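Local coordinates for pirin family protein (Acinetobacter baumannii, PDB 6D0P), which probably acts as a metal-dependent quercetin 2,3-dioxygenase, a bicupin enzyme of the pirin family that uses dioxygen to oxidise flavonols, at residues G95-M100 / R164-E169; Q144-K149 / K174-T179; P152-D157 / G168-A173; H159-R164 / Q194-Y199. All coordinates share one frame; numbering follows the deposited sequence. Where two conformers were deposited one is given.

Contact 1. Residues G95-M100 / R164-E169; sequences GDVQWM and RVIAGE
Residues Gly95 to Trp99 and Arg164 to Ala167 run almost parallel, 6° apart in end-to-end direction, with the CA atoms of Val97 and Ile166 8.0 Å apart. The gap is too wide for strand pairing, so side chains fill it. At one end Arg164 spans it. Its chain bends at chi3 (-61°), and NH2 donates to the carbonyl O of Gly95 at 2.9 Å. The oxygen lies near the guanidinium plane, at its edge, and the N-H...O angle is 146°. NE of the same guanidinium makes a salt bridge with Asp187, so two partners limit its rotation. Further along, the contact is apolar. Val97 CG1 meets Ile166 CG2 at 4.2 Å, and the two side chains cross obliquely. The same methyl, CG2 of Ile166, touches the rim of the Trp99 indole, 4.0 Å from CZ3 and near the ring plane. Ala167 CB reaches the neighbouring part of the six-membered ring, 3.7 Å from both CZ3 and CH2 of Trp99. On the far side of the indole, NE1 is bonded to Glu70. Both Ile166 and Ala167 can face the tryptophan because the chain turns a corner at Ile166. There the two residues together oppose Val185 in a classic beta bulge. The manganese ion is about 13 Å from the Trp99 side chain, so this is not a first-shell contact. Strand 97-101 belongs to the N-terminal sheet and strand 162-165 to the C-terminal one. The arrangement is the buried junction between the two cupin sheets of a pirin-type bicupin.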
loop_
_atom_site.group_PDB
_atom_site.type_symbol
_atom_site.label_atom_id
_atom_site.label_comp_id
_atom_site.label_asym_id
_atom_site.label_seq_id
_atom_site.Cartn_x
_atom_site.Cartn_y
_atom_site.Cartn_z
ATOM N N GLY A 95 5.569 11.552 5.135
ATOM C CA GLY A 95 5.391 10.842 6.409
ATOM C C GLY A 95 3.934 10.580 6.749
ATOM O O GLY A 95 3.658 9.770 7.665
ATOM N N ASP A 96 3.003 11.233 6.055
ATOM C CA ASP A 96 1.565 11.011 6.310
ATOM C C ASP A 96 1.074 9.787 5.544
ATOM O O ASP A 96 1.755 9.276 4.616
ATOM C CB ASP A 96 0.688 12.187 5.855
ATOM C CG ASP A 96 0.887 13.503 6.592
ATOM O OD1 ASP A 96 1.642 13.511 7.603
ATOM O OD2 ASP A 96 0.252 14.522 6.147
ATOM N N VAL A 97 -0.114 9.320 5.932
ATOM C CA VAL A 97 -0.773 8.234 5.234
ATOM C C VAL A 97 -2.263 8.579 5.036
ATOM O O VAL A 97 -2.885 9.232 5.905
ATOM C CB VAL A 97 -0.637 6.916 6.025
ATOM C CG1 VAL A 97 -1.483 5.812 5.418
ATOM C CG2 VAL A 97 0.814 6.493 6.163
ATOM N N GLN A 98 -2.818 8.196 3.882
ATOM C CA GLN A 98 -4.265 8.240 3.656
ATOM C C GLN A 98 -4.745 6.797 3.457
ATOM O O GLN A 98 -4.277 6.105 2.533
ATOM C CB GLN A 98 -4.639 9.110 2.454
ATOM C CG GLN A 98 -6.111 9.008 2.049
ATOM C CD GLN A 98 -7.115 9.299 3.144
ATOM O OE1 GLN A 98 -7.962 8.457 3.454
ATOM N NE2 GLN A 98 -7.085 10.514 3.698
ATOM N N TRP A 99 -5.572 6.322 4.384
ATOM C CA TRP A 99 -6.188 5.002 4.309
ATOM C C TRP A 99 -7.638 5.222 3.876
ATOM O O TRP A 99 -8.497 5.499 4.710
ATOM C CB TRP A 99 -6.079 4.280 5.662
ATOM C CG TRP A 99 -6.381 2.816 5.585
ATOM C CD1 TRP A 99 -7.603 2.246 5.365
ATOM C CD2 TRP A 99 -5.457 1.727 5.761
ATOM N NE1 TRP A 99 -7.493 0.877 5.363
ATOM C CE2 TRP A 99 -6.196 0.533 5.617
ATOM C CE3 TRP A 99 -4.085 1.642 6.020
ATOM C CZ2 TRP A 99 -5.609 -0.727 5.704
ATOM C CZ3 TRP A 99 -3.508 0.396 6.111
ATOM C CH2 TRP A 99 -4.256 -0.769 5.944
HETATM N N MSE A 100 -7.880 5.193 2.576
HETATM C CA MSE A 100 -9.197 5.505 2.039
HETATM C C MSE A 100 -9.981 4.277 1.706
HETATM O O MSE A 100 -9.516 3.396 0.947
HETATM C CB MSE A 100 -9.067 6.325 0.752
HETATM C CG MSE A 100 -10.460 6.702 0.215
HETATM SE SE MSE A 100 -10.316 7.587 -1.564
HETATM C CE MSE A 100 -9.963 5.982 -2.600
ATOM N N ARG A 164 7.169 1.509 11.603
ATOM C CA ARG A 164 5.958 2.290 11.846
ATOM C C ARG A 164 4.756 1.357 11.729
ATOM O O ARG A 164 4.669 0.562 10.753
ATOM C CB ARG A 164 5.798 3.406 10.812
ATOM C CG ARG A 164 6.968 4.379 10.748
ATOM C CD ARG A 164 6.530 5.674 10.080
ATOM N NE ARG A 164 6.084 5.416 8.723
ATOM C CZ ARG A 164 5.534 6.332 7.932
ATOM N NH1 ARG A 164 5.223 6.025 6.687
ATOM N NH2 ARG A 164 5.334 7.550 8.387
ATOM N N VAL A 165 3.845 1.448 12.689
ATOM C CA VAL A 165 2.670 0.596 12.690
ATOM C C VAL A 165 1.529 1.360 12.020
ATOM O O VAL A 165 0.779 2.100 12.657
ATOM C CB VAL A 165 2.313 0.135 14.114
ATOM C CG1 VAL A 165 1.254 -0.951 14.090
ATOM C CG2 VAL A 165 3.543 -0.354 14.869
ATOM N N ILE A 166 1.418 1.197 10.720
ATOM C CA ILE A 166 0.396 1.917 9.975
ATOM C C ILE A 166 -0.982 1.292 10.281
ATOM O O ILE A 166 -1.947 2.006 10.522
ATOM C CB ILE A 166 0.756 1.960 8.482
ATOM C CG1 ILE A 166 2.007 2.818 8.262
ATOM C CG2 ILE A 166 -0.412 2.467 7.652
ATOM C CD1 ILE A 166 2.571 2.710 6.876
ATOM N N ALA A 167 -1.037 -0.027 10.303
ATOM C CA ALA A 167 -2.224 -0.764 10.671
ATOM C C ALA A 167 -1.818 -2.023 11.442
ATOM O O ALA A 167 -0.749 -2.604 11.179
ATOM C CB ALA A 167 -3.028 -1.137 9.441
ATOM N N GLY A 168 -2.707 -2.485 12.303
ATOM C CA GLY A 168 -2.490 -3.707 13.038
ATOM C C GLY A 168 -1.881 -3.459 14.408
ATOM O O GLY A 168 -2.297 -2.582 15.167
ATOM N N GLU A 169 -0.874 -4.241 14.731
ATOM C CA GLU A 169 -0.264 -4.117 16.053
ATOM C C GLU A 169 1.141 -4.714 16.038
ATOM O O GLU A 169 1.341 -5.774 15.474
ATOM C CB GLU A 169 -1.087 -4.885 17.090
ATOM C CG GLU A 169 -0.426 -4.925 18.462
ATOM C CD GLU A 169 -1.373 -4.965 19.656
ATOM O OE1 GLU A 169 -2.432 -5.619 19.555
ATOM O OE2 GLU A 169 -1.043 -4.348 20.689
#

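Contact 2. Residues Q144-K149 / K174-T179; sequences QAIEAK and KGAATT
The side-chain amide of Gln144 pairs through its edges with the backbone of Thr178. OE1 accepts from Thr178 N at 2.8 Å, in the carbonyl plane and on a lone pair. NE2 donates to Thr178 O at 3.1 Å. That bond is nearly straight (176°), and the acceptor lies in the amide plane. A water donates to OE1 from the other side, the side of CG, and also to Ala176 O at 2.9 Å. Off the amide plane, to one side, stands Thr178 OG1, 3.5 Å from CD of Gln144. The Gln144 chain is extended beyond CG (chi2 177°) and crosses the threonine side chain at about a right angle. Two bonds to one residue, plus the water, fix the rotation of the amide. Behind this polar end the contact is apolar. Ile146 spreads two branches over two alanines: CG2 lies 3.7 Å from Ala176 CB, and CD1 lies 3.7 Å from Ala177 CB. Trp99 packs against Gln144 and Ala177 and borders the contact. The backbones of Ala176 and Ala177 are hydrogen-bonded to Val165 and Ile166. The glutamine thus binds both N-H and C=O of one residue, much as a neighbouring strand would. It joins outer strand 145-146 of the N-terminal cupin sheet to the loop that leads into strand 183-190 of the C-terminal one.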
loop_
_atom_site.group_PDB
_atom_site.type_symbol
_atom_site.label_atom_id
_atom_site.label_comp_id
_atom_site.label_asym_id
_atom_site.label_seq_id
_atom_site.Cartn_x
_atom_site.Cartn_y
_atom_site.Cartn_z
ATOM N N GLN A 144 -9.373 8.134 6.074
ATOM C CA GLN A 144 -8.606 8.172 7.298
ATOM C C GLN A 144 -7.316 8.919 6.959
ATOM O O GLN A 144 -6.388 8.335 6.353
ATOM C CB GLN A 144 -8.267 6.794 7.867
ATOM C CG GLN A 144 -9.448 6.016 8.421
ATOM C CD GLN A 144 -9.001 4.650 8.893
ATOM O OE1 GLN A 144 -8.314 4.537 9.912
ATOM N NE2 GLN A 144 -9.403 3.606 8.157
ATOM N N ALA A 145 -7.292 10.207 7.287
ATOM C CA ALA A 145 -6.101 11.022 7.068
ATOM C C ALA A 145 -5.230 10.903 8.314
ATOM O O ALA A 145 -5.622 11.322 9.388
ATOM C CB ALA A 145 -6.467 12.463 6.779
ATOM N N ILE A 146 -4.074 10.299 8.175
ATOM C CA ILE A 146 -3.222 10.075 9.305
ATOM C C ILE A 146 -1.944 10.903 9.157
ATOM O O ILE A 146 -1.196 10.715 8.226
ATOM C CB ILE A 146 -2.924 8.579 9.443
ATOM C CG1 ILE A 146 -4.217 7.759 9.529
ATOM C CG2 ILE A 146 -2.042 8.339 10.644
ATOM C CD1 ILE A 146 -4.049 6.354 9.105
ATOM N N GLU A 147 -1.717 11.789 10.122
ATOM C CA GLU A 147 -0.535 12.640 10.154
ATOM C C GLU A 147 0.658 11.837 10.677
ATOM O O GLU A 147 0.519 10.934 11.531
ATOM C CB GLU A 147 -0.823 13.883 10.996
ATOM C CG GLU A 147 -1.659 14.907 10.249
ATOM C CD GLU A 147 -2.045 16.119 11.074
ATOM O OE1 GLU A 147 -3.101 16.067 11.733
ATOM O OE2 GLU A 147 -1.293 17.115 11.041
ATOM N N ALA A 148 1.835 12.173 10.149
ATOM C CA ALA A 148 3.084 11.472 10.474
ATOM C C ALA A 148 3.271 11.343 11.995
ATOM O O ALA A 148 3.651 10.286 12.477
ATOM C CB ALA A 148 4.255 12.202 9.844
ATOM N N LYS A 149 2.943 12.391 12.748
ATOM C CA LYS A 149 3.218 12.377 14.193
ATOM C C LYS A 149 2.308 11.392 14.943
ATOM O O LYS A 149 2.622 11.039 16.062
ATOM C CB LYS A 149 3.097 13.796 14.764
ATOM C CG LYS A 149 1.690 14.365 14.787
ATOM C CD LYS A 149 1.627 15.791 15.291
ATOM C CE LYS A 149 0.225 16.206 15.685
ATOM N NZ LYS A 149 -0.760 15.848 14.633
ATOM N N LYS A 174 -0.483 0.069 18.778
ATOM C CA LYS A 174 -1.647 -0.131 17.912
ATOM C C LYS A 174 -1.514 0.714 16.648
ATOM O O LYS A 174 -1.058 1.842 16.700
ATOM C CB LYS A 174 -2.922 0.249 18.667
ATOM C CG LYS A 174 -3.178 -0.580 19.918
ATOM C CD LYS A 174 -4.435 -0.182 20.670
ATOM C CE LYS A 174 -4.628 -0.989 21.938
ATOM N NZ LYS A 174 -4.597 -2.447 21.664
ATOM N N GLY A 175 -1.937 0.149 15.531
ATOM C CA GLY A 175 -1.885 0.820 14.247
ATOM C C GLY A 175 -2.708 2.094 14.228
ATOM O O GLY A 175 -3.717 2.216 14.930
ATOM N N ALA A 176 -2.277 3.033 13.401
ATOM C CA ALA A 176 -2.911 4.320 13.288
ATOM C C ALA A 176 -4.186 4.212 12.440
ATOM O O ALA A 176 -5.130 4.953 12.656
ATOM C CB ALA A 176 -1.938 5.301 12.684
ATOM N N ALA A 177 -4.221 3.283 11.500
ATOM C CA ALA A 177 -5.404 3.096 10.649
ATOM C C ALA A 177 -6.254 1.932 11.171
ATOM O O ALA A 177 -5.700 0.883 11.509
ATOM C CB ALA A 177 -4.983 2.814 9.218
ATOM N N THR A 178 -7.569 2.115 11.196
ATOM C CA THR A 178 -8.504 1.042 11.511
ATOM C C THR A 178 -8.738 0.229 10.233
ATOM O O THR A 178 -8.585 0.755 9.118
ATOM C CB THR A 178 -9.835 1.559 12.077
ATOM O OG1 THR A 178 -10.468 2.349 11.074
ATOM C CG2 THR A 178 -9.679 2.365 13.348
ATOM N N THR A 179 -9.150 -1.027 10.395
ATOM C CA THR A 179 -9.315 -1.969 9.287
ATOM C C THR A 179 -10.613 -2.784 9.454
ATOM O O THR A 179 -11.203 -2.816 10.540
ATOM C CB THR A 179 -8.114 -2.923 9.195
ATOM O OG1 THR A 179 -8.136 -3.775 10.345
ATOM C CG2 THR A 179 -6.784 -2.206 9.120
HETATM O O HOH W 1 -7.393 6.446 11.560
#

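Contact 3. Residues P152-D157 / G168-A173; sequences PDIALD and GEYADA. With MG (magnesium ion), chain F.
A tight beta hairpin, turning from Tyr170 to Ala173 through a type I' turn, packs against Pro152, Ile154 and Leu156. The turn is closed by backbone bonds in both directions between Tyr170 and Ala173. Ala171 and Asp172 at its corner both have positive phi, as this turn type requires. The side chains across the contact are apolar. Ala173 CB touches two side chains, 4.0 Å from Pro152 CB and 3.8 Å from Ile154 CD1. Ile154 reaches it because chi2 is -59°, which bends CD1 away from the extended form. Its other branch, CG2, meets the edge of the Tyr170 ring near its plane, 4.1 Å from CE2. Strand 153-155 is an outermost strand of the C-terminal cupin sheet, hydrogen-bonded to strand 162-165, so the hairpin lies over a margin of that sheet. Tyr170 also stacks edge-to-face with Trp186 and touches Leu163 and Val165, all from the same sheet. Its ring is thus held from several directions. The hydroxyl end of the ring comes to Leu156, whose CD2 lies 3.7 Å from OH. Leu156 has a second role through its backbone. Its carbonyl O binds a magnesium ion at 2.1 Å. Four waters also bind the ion, three of them at 2.1 Å. The metal is held by a main-chain oxygen and water, with the leucine side chain turned to the tyrosine. The side chain of His196 lies near the same ion.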
loop_
_atom_site.group_PDB
_atom_site.type_symbol
_atom_site.label_atom_id
_atom_site.label_comp_id
_atom_site.label_asym_id
_atom_site.label_seq_id
_atom_site.Cartn_x
_atom_site.Cartn_y
_atom_site.Cartn_z
ATOM N N PRO A 152 2.600 5.309 15.380
ATOM C CA PRO A 152 3.570 4.739 16.334
ATOM C C PRO A 152 4.808 4.248 15.565
ATOM O O PRO A 152 4.649 3.539 14.572
ATOM C CB PRO A 152 2.866 3.549 17.016
ATOM C CG PRO A 152 1.418 3.790 16.718
ATOM C CD PRO A 152 1.418 4.451 15.354
ATOM N N ASP A 153 5.980 4.629 16.057
ATOM C CA ASP A 153 7.307 4.345 15.454
ATOM C C ASP A 153 8.158 3.606 16.488
ATOM O O ASP A 153 8.539 4.201 17.511
ATOM C CB ASP A 153 8.015 5.651 15.063
ATOM C CG ASP A 153 9.142 5.483 14.051
ATOM O OD1 ASP A 153 9.358 4.333 13.578
ATOM O OD2 ASP A 153 9.774 6.512 13.700
ATOM N N ILE A 154 8.481 2.355 16.207
ATOM C CA ILE A 154 9.148 1.502 17.151
ATOM C C ILE A 154 10.613 1.371 16.757
ATOM O O ILE A 154 10.895 1.012 15.632
ATOM C CB ILE A 154 8.464 0.124 17.187
ATOM C CG1 ILE A 154 6.963 0.235 17.473
ATOM C CG2 ILE A 154 9.164 -0.814 18.158
ATOM C CD1 ILE A 154 6.633 0.916 18.772
ATOM N N ALA A 155 11.524 1.620 17.700
ATOM C CA ALA A 155 12.940 1.446 17.417
ATOM C C ALA A 155 13.259 -0.051 17.507
ATOM O O ALA A 155 12.971 -0.673 18.520
ATOM C CB ALA A 155 13.786 2.238 18.374
ATOM N N LEU A 156 13.834 -0.617 16.454
ATOM C CA LEU A 156 14.137 -2.049 16.442
ATOM C C LEU A 156 15.549 -2.329 16.981
ATOM O O LEU A 156 15.875 -3.484 17.284
ATOM C CB LEU A 156 14.019 -2.560 15.004
ATOM C CG LEU A 156 12.629 -2.491 14.400
ATOM C CD1 LEU A 156 12.675 -2.898 12.941
ATOM C CD2 LEU A 156 11.665 -3.365 15.205
ATOM N N ASP A 157 16.411 -1.320 16.987
ATOM C CA ASP A 157 17.746 -1.477 17.526
ATOM C C ASP A 157 18.230 -0.091 17.961
ATOM O O ASP A 157 17.444 0.854 17.928
ATOM C CB ASP A 157 18.698 -2.124 16.520
ATOM C CG ASP A 157 18.762 -1.405 15.184
ATOM O OD1 ASP A 157 18.674 -0.135 15.169
ATOM O OD2 ASP A 157 18.897 -2.119 14.155
ATOM N N GLY A 168 -2.707 -2.485 12.303
ATOM C CA GLY A 168 -2.490 -3.707 13.038
ATOM C C GLY A 168 -1.881 -3.459 14.408
ATOM O O GLY A 168 -2.297 -2.582 15.167
ATOM N N GLU A 169 -0.874 -4.241 14.731
ATOM C CA GLU A 169 -0.264 -4.117 16.053
ATOM C C GLU A 169 1.141 -4.714 16.038
ATOM O O GLU A 169 1.341 -5.774 15.474
ATOM C CB GLU A 169 -1.087 -4.885 17.090
ATOM C CG GLU A 169 -0.426 -4.925 18.462
ATOM C CD GLU A 169 -1.373 -4.965 19.656
ATOM O OE1 GLU A 169 -2.432 -5.619 19.555
ATOM O OE2 GLU A 169 -1.043 -4.348 20.689
ATOM N N TYR A 170 2.058 -4.013 16.674
ATOM C CA TYR A 170 3.424 -4.461 16.852
ATOM C C TYR A 170 3.943 -3.968 18.217
ATOM O O TYR A 170 3.729 -2.824 18.583
ATOM C CB TYR A 170 4.312 -3.940 15.718
ATOM C CG TYR A 170 5.702 -4.490 15.796
ATOM C CD1 TYR A 170 6.015 -5.683 15.171
ATOM C CD2 TYR A 170 6.680 -3.873 16.557
ATOM C CE1 TYR A 170 7.277 -6.236 15.277
ATOM C CE2 TYR A 170 7.947 -4.417 16.676
ATOM C CZ TYR A 170 8.243 -5.604 16.042
ATOM O OH TYR A 170 9.484 -6.155 16.152
ATOM N N ALA A 171 4.614 -4.824 18.975
ATOM C CA ALA A 171 5.243 -4.422 20.274
ATOM C C ALA A 171 4.261 -3.656 21.176
ATOM O O ALA A 171 4.627 -2.620 21.794
ATOM C CB ALA A 171 6.474 -3.586 19.994
ATOM N N ASP A 172 3.031 -4.156 21.266
ATOM C CA ASP A 172 1.978 -3.524 22.073
ATOM C C ASP A 172 1.594 -2.139 21.521
ATOM O O ASP A 172 0.840 -1.434 22.167
ATOM C CB ASP A 172 2.374 -3.417 23.550
ATOM C CG ASP A 172 2.687 -4.759 24.192
ATOM O OD1 ASP A 172 1.930 -5.724 23.941
ATOM O OD2 ASP A 172 3.682 -4.828 24.939
ATOM N N ALA A 173 2.085 -1.748 20.346
ATOM C CA ALA A 173 1.701 -0.468 19.740
ATOM C C ALA A 173 0.570 -0.730 18.738
ATOM O O ALA A 173 0.676 -1.642 17.938
ATOM C CB ALA A 173 2.892 0.162 19.058
HETATM MG MG MG F . 15.756 -5.122 18.652
HETATM O O HOH W 2 15.682 -3.823 20.253
HETATM O O HOH W 3 13.631 -5.003 18.522
HETATM O O HOH W 4 15.867 -6.318 16.740
HETATM O O HOH W 5 15.502 -6.914 19.741
#

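Contact 4. Residues H159-R164 / Q194-Y199; sequences HGSHLR and QKHTLY
Ser161 and His196 meet in the buried part of this contact, while His159 and Gln194 meet at its more open end. The two segments run in the same general direction, 26° apart. In the buried part, Ser161 OG lies 3.7 Å from NE2 of His196 and 4.1 Å from CB of Gln194. Ser161 CB also reaches the imidazole, 3.9 Å from His196 NE2. The serine does not bond to the histidine. Its OG is hydrogen-bonded to Asp157 OD2 and to Val191 N, so two polar partners outside the pair hold it. Leu156 and Asp157 touch the His196 side chain, and Leu190 of strand 183-190 packs on it too. Deeper in, in one of the two conformers of Leu198, its CD2 comes to 4.4 Å from Leu163 CD1, so this touch is doubtful. Trp186 packs against both leucines. At the exposed end, the Gln194 chain bends at chi2 (-64°), and its amide comes up beside the His159 ring. The two side chains cross at about a right angle, with ring and amide planes 31° apart. NE2 of Gln194 lies 3.0 Å from His159 ND1, but the angle is poor and the pair is no hydrogen bond. Strand 162-165 belongs to the seven-stranded sheet of the C-terminal cupin, and strand 195-199 to its four-stranded sheet. Between the two segments there is thus packing and close polar approach, without a hydrogen bond. Ser161 OG probably spends its polarity on Asp157 and Val191 and meets His196 only by packing.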
loop_
_atom_site.group_PDB
_atom_site.type_symbol
_atom_site.label_atom_id
_atom_site.label_comp_id
_atom_site.label_asym_id
_atom_site.label_seq_id
_atom_site.Cartn_x
_atom_site.Cartn_y
_atom_site.Cartn_z
ATOM N N HIS A 159 20.658 1.464 16.429
ATOM C CA HIS A 159 21.456 1.958 15.322
ATOM C C HIS A 159 20.629 2.725 14.295
ATOM O O HIS A 159 21.180 3.132 13.276
ATOM C CB HIS A 159 22.210 0.781 14.682
ATOM C CG HIS A 159 23.214 0.194 15.608
ATOM N ND1 HIS A 159 23.001 -1.005 16.272
ATOM C CD2 HIS A 159 24.403 0.666 16.031
ATOM C CE1 HIS A 159 24.039 -1.261 17.037
ATOM N NE2 HIS A 159 24.903 -0.244 16.919
ATOM N N GLY A 160 19.338 2.926 14.532
ATOM C CA GLY A 160 18.535 3.673 13.586
ATOM C C GLY A 160 17.463 2.843 12.897
ATOM O O GLY A 160 16.670 3.404 12.119
ATOM N N SER A 161 17.407 1.526 13.116
ATOM C CA SER A 161 16.311 0.736 12.490
ATOM C C SER A 161 14.997 1.063 13.194
ATOM O O SER A 161 14.972 1.193 14.421
ATOM C CB SER A 161 16.578 -0.739 12.536
ATOM O OG SER A 161 17.841 -1.043 11.967
ATOM N N HIS A 162 13.901 1.172 12.430
ATOM C CA HIS A 162 12.608 1.486 13.014
ATOM C C HIS A 162 11.485 0.870 12.167
ATOM O O HIS A 162 11.670 0.503 10.988
ATOM C CB HIS A 162 12.418 3.000 13.194
ATOM C CG HIS A 162 12.224 3.731 11.910
ATOM N ND1 HIS A 162 10.976 4.088 11.456
ATOM C CD2 HIS A 162 13.102 4.129 10.970
ATOM C CE1 HIS A 162 11.096 4.682 10.281
ATOM N NE2 HIS A 162 12.394 4.719 9.967
ATOM N N LEU A 163 10.334 0.756 12.808
ATOM C CA LEU A 163 9.156 0.223 12.198
ATOM C C LEU A 163 7.963 1.105 12.592
ATOM O O LEU A 163 7.791 1.430 13.779
ATOM C CB LEU A 163 9.013 -1.219 12.691
ATOM C CG LEU A 163 7.818 -2.007 12.167
ATOM C CD1 LEU A 163 8.129 -3.490 12.177
ATOM C CD2 LEU A 163 6.566 -1.710 12.979
ATOM N N ARG A 164 7.169 1.509 11.603
ATOM C CA ARG A 164 5.958 2.290 11.846
ATOM C C ARG A 164 4.756 1.357 11.729
ATOM O O ARG A 164 4.669 0.562 10.753
ATOM C CB ARG A 164 5.798 3.406 10.812
ATOM C CG ARG A 164 6.968 4.379 10.748
ATOM C CD ARG A 164 6.530 5.674 10.080
ATOM N NE ARG A 164 6.084 5.416 8.723
ATOM C CZ ARG A 164 5.534 6.332 7.932
ATOM N NH1 ARG A 164 5.223 6.025 6.687
ATOM N NH2 ARG A 164 5.334 7.550 8.387
ATOM N N GLN A 194 22.227 -4.965 10.872
ATOM C CA GLN A 194 21.354 -5.303 12.006
ATOM C C GLN A 194 20.337 -6.375 11.601
ATOM O O GLN A 194 19.776 -6.307 10.470
ATOM C CB GLN A 194 20.628 -4.056 12.505
ATOM C CG GLN A 194 21.587 -2.981 12.989
ATOM C CD GLN A 194 22.388 -3.431 14.191
ATOM O OE1 GLN A 194 21.864 -4.040 15.129
ATOM N NE2 GLN A 194 23.665 -3.098 14.190
ATOM N N LYS A 195 20.083 -7.288 12.558
ATOM C CA LYS A 195 19.175 -8.413 12.419
ATOM C C LYS A 195 17.961 -8.257 13.346
ATOM O O LYS A 195 18.109 -7.789 14.484
ATOM C CB LYS A 195 19.863 -9.727 12.783
ATOM C CG LYS A 195 18.956 -10.940 12.620
ATOM C CD LYS A 195 19.644 -12.275 12.730
ATOM C CE LYS A 195 18.674 -13.422 12.545
ATOM N NZ LYS A 195 19.359 -14.730 12.633
ATOM N N HIS A 196 16.797 -8.721 12.880
ATOM C CA HIS A 196 15.539 -8.580 13.602
ATOM C C HIS A 196 14.617 -9.775 13.363
ATOM O O HIS A 196 14.494 -10.248 12.242
ATOM C CB HIS A 196 14.833 -7.307 13.148
ATOM C CG HIS A 196 15.766 -6.156 13.074
ATOM N ND1 HIS A 196 16.072 -5.388 14.185
ATOM C CD2 HIS A 196 16.493 -5.665 12.042
ATOM C CE1 HIS A 196 16.946 -4.465 13.842
ATOM N NE2 HIS A 196 17.201 -4.596 12.514
ATOM N N THR A 197 13.965 -10.222 14.430
ATOM C CA THR A 197 12.980 -11.292 14.349
ATOM C C THR A 197 11.592 -10.660 14.481
ATOM O O THR A 197 11.326 -9.871 15.402
ATOM C CB THR A 197 13.232 -12.366 15.414
ATOM O OG1 THR A 197 14.469 -12.979 15.073
ATOM C CG2 THR A 197 12.152 -13.427 15.478
ATOM N N LEU A 198 10.722 -10.973 13.540
ATOM C CA LEU A 198 9.368 -10.459 13.591
ATOM C C LEU A 198 8.417 -11.630 13.838
ATOM O O LEU A 198 8.662 -12.768 13.388
ATOM C CB LEU A 198 9.022 -9.741 12.283
ATOM C CG LEU A 198 9.836 -8.483 11.985
ATOM C CD1 LEU A 198 11.218 -8.845 11.470
ATOM C CD2 LEU A 198 9.113 -7.602 10.982
ATOM N N TYR A 199 7.360 -11.336 14.580
ATOM C CA TYR A 199 6.318 -12.300 14.883
ATOM C C TYR A 199 5.028 -11.831 14.229
ATOM O O TYR A 199 4.641 -10.650 14.355
ATOM C CB TYR A 199 6.121 -12.468 16.386
ATOM C CG TYR A 199 7.362 -12.963 17.071
ATOM C CD1 TYR A 199 7.709 -14.303 17.052
ATOM C CD2 TYR A 199 8.217 -12.073 17.696
ATOM C CE1 TYR A 199 8.871 -14.750 17.665
ATOM C CE2 TYR A 199 9.375 -12.505 18.318
ATOM C CZ TYR A 199 9.706 -13.846 18.296
ATOM O OH TYR A 199 10.851 -14.244 18.921
#

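In the fold
The contacts interleave along the chain: the segments of contact 1 alternate with those of contacts 2 and 4. Contacts 1 and 2 lie closest, with centres 5 Å apart, and use neighbouring strands 97-101 and 145-146 of the N-terminal sheet. Contacts 3 and 4, 9 Å apart by centres, use neighbouring strands 153-155 and 162-165 of the C-terminal sheet. Strand 162-165 also serves contact 1, and Arg164 is common to contacts 1 and 4, whose centres are 17 Å apart. Contacts 1 and 3 share Gly168 and Glu169. Residues 144-179 supply strand 145-146 to one sheet and strands 153-155 and 162-165 to the other, so they pass between the two cupin domains.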